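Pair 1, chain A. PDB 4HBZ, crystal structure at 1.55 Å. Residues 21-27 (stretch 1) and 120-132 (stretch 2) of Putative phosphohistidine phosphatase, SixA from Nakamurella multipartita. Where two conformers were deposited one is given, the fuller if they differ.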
# COMPACT_ATOMS: atom_id res chain seq x y z
N THR A 21 -9.14 5.01 4.40
CA THR A 21 -7.68 5.17 4.38
C THR A 21 -7.04 3.95 3.76
O THR A 21 -7.31 2.82 4.19
CB THR A 21 -7.13 5.35 5.79
OG1 THR A 21 -7.73 6.53 6.40
CG2 THR A 21 -5.65 5.45 5.81
N LEU A 22 -6.25 4.19 2.75
CA LEU A 22 -5.51 3.16 2.05
C LEU A 22 -4.03 3.33 2.23
O LEU A 22 -3.50 4.43 2.04
CB LEU A 22 -5.82 3.25 0.55
CG LEU A 22 -5.11 2.27 -0.35
CD1 LEU A 22 -5.51 0.84 -0.03
CD2 LEU A 22 -5.37 2.57 -1.84
N VAL A 23 -3.34 2.28 2.65
CA VAL A 23 -1.89 2.31 2.83
C VAL A 23 -1.29 1.35 1.80
O VAL A 23 -1.65 0.16 1.78
CB VAL A 23 -1.45 1.88 4.24
CG1 VAL A 23 0.06 2.01 4.35
CG2 VAL A 23 -2.14 2.75 5.28
N LEU A 24 -0.45 1.88 0.93
CA LEU A 24 0.23 1.12 -0.09
C LEU A 24 1.69 0.98 0.28
O LEU A 24 2.40 1.98 0.29
CB LEU A 24 0.07 1.77 -1.45
CG LEU A 24 -1.31 1.93 -2.05
CD1 LEU A 24 -1.26 2.65 -3.36
CD2 LEU A 24 -1.98 0.55 -2.13
N MSE A 25 2.15 -0.23 0.60
CA MSE A 25 3.50 -0.47 1.10
C MSE A 25 4.26 -1.34 0.18
O MSE A 25 3.80 -2.42 -0.22
CB MSE A 25 3.40 -1.11 2.50
CG MSE A 25 4.79 -1.25 3.09
SE MSE A 25 4.66 -1.73 5.00
CE MSE A 25 6.60 -1.55 5.42
N ARG A 26 5.50 -0.94 -0.07
CA ARG A 26 6.47 -1.83 -0.73
C ARG A 26 7.22 -2.61 0.36
O ARG A 26 7.66 -2.02 1.37
CB ARG A 26 7.46 -1.00 -1.56
CG ARG A 26 8.53 -1.85 -2.22
CD ARG A 26 9.51 -0.99 -2.98
NE ARG A 26 10.52 -1.80 -3.65
CZ ARG A 26 11.53 -1.28 -4.36
NH1 ARG A 26 11.65 0.01 -4.53
NH2 ARG A 26 12.36 -2.10 -5.00
N HIS A 27 7.36 -3.91 0.19
CA HIS A 27 8.08 -4.72 1.15
C HIS A 27 9.46 -4.12 1.44
O HIS A 27 10.08 -3.46 0.60
CB HIS A 27 8.25 -6.17 0.68
CG HIS A 27 9.09 -6.32 -0.53
ND1 HIS A 27 10.46 -6.25 -0.52
CD2 HIS A 27 8.72 -6.48 -1.84
CE1 HIS A 27 10.91 -6.36 -1.75
NE2 HIS A 27 9.88 -6.50 -2.57
N HIS A 120 4.91 -5.21 -4.14
CA HIS A 120 6.19 -5.04 -4.80
C HIS A 120 6.19 -3.80 -5.71
O HIS A 120 5.15 -3.45 -6.29
CB HIS A 120 6.46 -6.25 -5.73
CG HIS A 120 6.39 -7.58 -5.04
ND1 HIS A 120 7.51 -8.19 -4.52
CD2 HIS A 120 5.33 -8.36 -4.68
CE1 HIS A 120 7.15 -9.31 -3.90
NE2 HIS A 120 5.84 -9.45 -4.00
N ALA A 121 7.33 -3.17 -5.86
CA ALA A 121 7.56 -2.24 -6.92
C ALA A 121 7.79 -2.98 -8.22
O ALA A 121 8.28 -4.08 -8.19
CB ALA A 121 8.72 -1.35 -6.63
N PRO A 122 7.45 -2.38 -9.38
CA PRO A 122 6.97 -1.03 -9.59
C PRO A 122 5.48 -0.86 -9.35
O PRO A 122 4.93 0.28 -9.36
CB PRO A 122 7.32 -0.77 -11.05
CG PRO A 122 7.27 -2.15 -11.68
CD PRO A 122 7.85 -3.04 -10.64
N THR A 123 4.74 -1.95 -9.15
CA THR A 123 3.30 -1.83 -9.14
C THR A 123 2.77 -0.98 -7.97
O THR A 123 1.85 -0.22 -8.15
CB THR A 123 2.64 -3.24 -9.08
OG1 THR A 123 2.95 -3.88 -10.33
CG2 THR A 123 1.12 -3.20 -8.82
N ILE A 124 3.37 -1.11 -6.81
CA ILE A 124 2.85 -0.38 -5.65
C ILE A 124 2.85 1.15 -5.89
O ILE A 124 1.80 1.81 -5.78
CB ILE A 124 3.53 -0.83 -4.36
CG1 ILE A 124 3.02 -2.21 -3.89
CG2 ILE A 124 3.37 0.21 -3.24
CD1 ILE A 124 1.60 -2.29 -3.34
N PRO A 125 4.01 1.71 -6.21
CA PRO A 125 4.00 3.17 -6.50
C PRO A 125 3.17 3.55 -7.73
O PRO A 125 2.54 4.61 -7.73
CB PRO A 125 5.45 3.54 -6.65
CG PRO A 125 6.18 2.26 -6.76
CD PRO A 125 5.37 1.17 -6.17
N ALA A 126 3.11 2.70 -8.73
CA ALA A 126 2.29 2.98 -9.91
C ALA A 126 0.82 3.06 -9.52
O ALA A 126 0.06 3.85 -10.12
CB ALA A 126 2.47 1.90 -10.95
N THR A 127 0.39 2.20 -8.61
CA THR A 127 -0.96 2.19 -8.14
C THR A 127 -1.30 3.51 -7.45
O THR A 127 -2.33 4.10 -7.68
CB THR A 127 -1.23 0.99 -7.22
OG1 THR A 127 -0.98 -0.27 -7.93
CG2 THR A 127 -2.63 0.97 -6.74
N GLY A 128 -0.42 3.93 -6.56
CA GLY A 128 -0.62 5.19 -5.89
C GLY A 128 -0.74 6.34 -6.88
O GLY A 128 -1.59 7.19 -6.74
N TRP A 129 0.12 6.35 -7.87
CA TRP A 129 0.15 7.42 -8.83
C TRP A 129 -1.15 7.46 -9.63
O TRP A 129 -1.73 8.52 -9.82
CB TRP A 129 1.38 7.26 -9.71
CG TRP A 129 1.60 8.41 -10.57
CD1 TRP A 129 2.22 9.58 -10.25
CD2 TRP A 129 1.17 8.54 -11.93
NE1 TRP A 129 2.23 10.42 -11.34
CE2 TRP A 129 1.58 9.80 -12.38
CE3 TRP A 129 0.46 7.69 -12.81
CZ2 TRP A 129 1.33 10.25 -13.67
CZ3 TRP A 129 0.22 8.14 -14.10
CH2 TRP A 129 0.65 9.41 -14.51
N GLU A 130 -1.63 6.30 -10.07
CA GLU A 130 -2.87 6.27 -10.82
C GLU A 130 -4.06 6.73 -10.01
O GLU A 130 -4.94 7.44 -10.52
CB GLU A 130 -3.13 4.91 -11.41
CG GLU A 130 -2.19 4.58 -12.54
CD GLU A 130 -2.73 3.58 -13.53
OE1 GLU A 130 -3.83 3.04 -13.36
OE2 GLU A 130 -2.02 3.43 -14.56
N LEU A 131 -4.07 6.36 -8.73
CA LEU A 131 -5.16 6.80 -7.87
C LEU A 131 -5.16 8.31 -7.68
O LEU A 131 -6.22 8.98 -7.70
CB LEU A 131 -5.08 6.11 -6.49
CG LEU A 131 -5.42 4.61 -6.49
CD1 LEU A 131 -5.14 4.02 -5.13
CD2 LEU A 131 -6.83 4.29 -6.95
N VAL A 132 -3.95 8.86 -7.49
CA VAL A 132 -3.81 10.34 -7.35
C VAL A 132 -4.31 11.05 -8.58
O VAL A 132 -5.04 12.04 -8.50
CB VAL A 132 -2.38 10.73 -6.97
CG1 VAL A 132 -2.11 12.22 -7.19
CG2 VAL A 132 -2.10 10.27 -5.57
O HOH W 1 9.67 -4.51 -4.70

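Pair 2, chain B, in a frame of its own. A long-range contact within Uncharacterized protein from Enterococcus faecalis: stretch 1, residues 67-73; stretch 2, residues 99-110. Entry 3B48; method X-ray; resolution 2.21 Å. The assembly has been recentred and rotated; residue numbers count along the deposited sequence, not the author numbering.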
# COMPACT_ATOMS: atom_id res chain seq x y z
N PHE B 67 4.56 19.37 1.72
CA PHE B 67 3.66 18.41 1.07
C PHE B 67 4.41 17.17 0.63
O PHE B 67 5.28 17.25 -0.25
CB PHE B 67 2.93 19.02 -0.13
CG PHE B 67 2.13 20.27 0.21
CD1 PHE B 67 0.83 20.17 0.72
CD2 PHE B 67 2.68 21.53 -0.03
CE1 PHE B 67 0.10 21.30 1.03
CE2 PHE B 67 1.97 22.68 0.27
CZ PHE B 67 0.67 22.58 0.80
N LEU B 68 4.04 16.05 1.25
CA LEU B 68 4.63 14.71 0.98
C LEU B 68 3.75 13.86 0.08
O LEU B 68 2.60 13.54 0.44
CB LEU B 68 4.88 13.96 2.30
CG LEU B 68 5.43 14.74 3.50
CD1 LEU B 68 6.03 13.77 4.52
CD2 LEU B 68 6.42 15.87 3.16
N ILE B 69 4.27 13.53 -1.09
CA ILE B 69 3.50 12.82 -2.13
C ILE B 69 3.86 11.33 -2.24
O ILE B 69 5.01 11.01 -2.54
CB ILE B 69 3.58 13.54 -3.54
CG1 ILE B 69 2.66 14.77 -3.58
CG2 ILE B 69 3.08 12.64 -4.64
CD1 ILE B 69 3.18 15.98 -2.89
N PHE B 70 2.90 10.46 -1.94
CA PHE B 70 3.02 9.02 -2.13
C PHE B 70 2.11 8.52 -3.28
O PHE B 70 0.97 8.94 -3.41
CB PHE B 70 2.68 8.26 -0.84
CG PHE B 70 3.45 8.71 0.36
CD1 PHE B 70 4.45 7.92 0.89
CD2 PHE B 70 3.18 9.95 0.94
CE1 PHE B 70 5.17 8.35 1.99
CE2 PHE B 70 3.89 10.36 2.07
CZ PHE B 70 4.89 9.58 2.58
N ALA B 71 2.65 7.63 -4.11
CA ALA B 71 1.88 6.97 -5.17
C ALA B 71 2.16 5.47 -5.12
O ALA B 71 3.18 5.03 -4.56
CB ALA B 71 2.21 7.54 -6.55
N ASP B 72 1.26 4.67 -5.66
CA ASP B 72 1.58 3.26 -5.79
C ASP B 72 2.23 2.95 -7.14
O ASP B 72 3.40 2.58 -7.20
CB ASP B 72 0.37 2.37 -5.52
CG ASP B 72 -0.93 2.84 -6.24
OD1 ASP B 72 -0.89 3.63 -7.23
OD2 ASP B 72 -2.00 2.34 -5.81
N LEU B 73 1.48 3.13 -8.22
CA LEU B 73 1.84 2.53 -9.47
C LEU B 73 1.34 3.32 -10.66
O LEU B 73 0.33 4.05 -10.58
CB LEU B 73 1.19 1.13 -9.57
CG LEU B 73 1.44 -0.01 -8.56
CD1 LEU B 73 0.21 -0.84 -8.49
CD2 LEU B 73 2.68 -0.86 -8.91
N ASP B 99 10.04 8.57 -2.24
CA ASP B 99 10.35 7.28 -2.83
C ASP B 99 10.13 6.18 -1.80
O ASP B 99 11.07 5.71 -1.15
CB ASP B 99 11.76 7.25 -3.38
CG ASP B 99 11.92 6.25 -4.49
OD1 ASP B 99 11.23 5.21 -4.45
OD2 ASP B 99 12.73 6.49 -5.41
N ALA B 100 8.87 5.78 -1.66
CA ALA B 100 8.44 4.87 -0.59
C ALA B 100 7.14 4.19 -0.99
O ALA B 100 6.37 4.77 -1.76
CB ALA B 100 8.25 5.66 0.74
N PRO B 101 6.88 2.98 -0.46
CA PRO B 101 5.62 2.36 -0.83
C PRO B 101 4.46 3.15 -0.25
O PRO B 101 4.62 3.81 0.78
CB PRO B 101 5.69 0.95 -0.23
CG PRO B 101 6.75 0.98 0.78
CD PRO B 101 7.65 2.15 0.49
N LEU B 102 3.32 3.08 -0.94
CA LEU B 102 2.17 3.87 -0.66
C LEU B 102 1.61 3.74 0.79
O LEU B 102 1.55 4.75 1.52
CB LEU B 102 1.07 3.61 -1.72
CG LEU B 102 -0.23 4.38 -1.55
CD1 LEU B 102 -0.07 5.94 -1.63
CD2 LEU B 102 -1.30 3.91 -2.50
N VAL B 103 1.16 2.54 1.17
CA VAL B 103 0.57 2.34 2.50
C VAL B 103 1.62 2.54 3.62
O VAL B 103 1.46 3.41 4.51
CB VAL B 103 -0.11 0.93 2.66
CG1 VAL B 103 -0.69 0.77 4.10
CG2 VAL B 103 -1.21 0.73 1.61
N GLU B 104 2.68 1.74 3.54
CA GLU B 104 3.70 1.72 4.55
C GLU B 104 4.52 3.00 4.65
O GLU B 104 4.80 3.44 5.74
CB GLU B 104 4.60 0.49 4.40
CG GLU B 104 3.84 -0.86 4.45
CD GLU B 104 3.39 -1.35 3.05
OE1 GLU B 104 3.29 -0.56 2.08
OE2 GLU B 104 3.14 -2.56 2.92
N GLY B 105 4.89 3.60 3.53
CA GLY B 105 5.54 4.92 3.55
C GLY B 105 4.70 5.98 4.25
O GLY B 105 5.16 6.64 5.20
N ALA B 106 3.44 6.12 3.82
CA ALA B 106 2.53 7.13 4.41
C ALA B 106 2.36 6.95 5.93
O ALA B 106 2.39 7.93 6.71
CB ALA B 106 1.19 7.08 3.69
N PHE B 107 2.18 5.70 6.36
CA PHE B 107 1.94 5.41 7.76
C PHE B 107 3.18 5.79 8.54
O PHE B 107 3.08 6.41 9.60
CB PHE B 107 1.53 3.93 8.01
CG PHE B 107 1.55 3.54 9.48
CD1 PHE B 107 0.44 3.79 10.31
CD2 PHE B 107 2.68 2.96 10.05
CE1 PHE B 107 0.48 3.47 11.66
CE2 PHE B 107 2.70 2.60 11.41
CZ PHE B 107 1.59 2.86 12.20
N ALA B 108 4.35 5.38 8.02
CA ALA B 108 5.65 5.76 8.61
C ALA B 108 5.83 7.29 8.65
O ALA B 108 6.12 7.85 9.71
CB ALA B 108 6.77 5.11 7.87
N SER B 109 5.62 7.98 7.52
CA SER B 109 5.64 9.46 7.58
C SER B 109 4.70 9.98 8.66
O SER B 109 5.09 10.79 9.46
CB SER B 109 5.36 10.11 6.22
OG SER B 109 6.50 9.96 5.40
N ALA B 110 3.47 9.48 8.71
CA ALA B 110 2.46 10.00 9.66
C ALA B 110 2.79 9.76 11.12
O ALA B 110 2.54 10.61 11.98
CB ALA B 110 1.08 9.44 9.34
O HOH W 2 5.26 7.08 -2.94

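What backbone arrangement do the two pairs share? In each, a strand runs nearly antiparallel to a helix that packs across it, with the N-to-C directions at 152° in pair 1 and 157° in pair 2 and the axes approaching to 8.0 Å in both. Fourteen central residues superpose with an RMSD of 0.9 Å. Leu A24 falls on Phe B70, their CA atoms 0.2 Å apart, and on the helix Ala A126 matches Glu B104, Thr A127 matches Gly B105, Gly A128 matches Ala B106 and Leu A131 matches Ser B109.

How is the central strand position filled? Both residues point toward the helix with chi1 in the m well, but they reach it differently. Leu A24 places CD1 3.5 Å from Gly A128 N and 4.0 Å from Thr A127 CG2, so a slender branched chain meets the helix backbone where the glycine has no side chain. Phe B70 instead lays a flat ring against the helix, with more of its own surface covered by the other stretch than any other residue in pair 2. Ala B106 CB lies 4.3 Å from the Phe B70 ring centroid, only 6° off the ring normal, a CH-pi contact over the face. Phe B70 CE1 comes within 3.3 Å of Gly B105 C; a CB on that glycine would sit tightly against Phe B70 CE1 and clash with Pro B101 O. Each pair thus has one glycine in the helix, but at neighbouring matched positions.

What happens further along the helix? In pair 1, Leu A131 answers Leu A22 with an apolar contact, CD1 to CD2 at 3.6 Å. The matched pair 2 residues are Ser B109 and Leu B68, where the short serine leaves OG 3.9 Å from Leu B68 CD1. The longer aromatic ring helps close this region: Phe B70 CZ reaches Ser B109 OG at 3.3 Å, with the hydroxyl at the ring edge and hydrogen-bonded elsewhere in the structure.

How is the other end of the contact closed? Neither pair has a clear direct hydrogen bond between its stretches, yet a water links them in both. In pair 1 it accepts from Arg A26 NE (3.0 Å) and Ala A121 N (2.9 Å), while Ala A121 CB covers one face of the guanidinium. In pair 2 the water accepts from Ala B71 N at 2.9 Å and donates to Ala B100 O at 2.8 Å, using main-chain atoms alone. Apolar packing also joins strand to helix in each pair: Ile A124 CG2 lies 4.1 Å from Leu A24 CB, and Leu B102 CD1 lies 3.7 Å from Phe B70 CB.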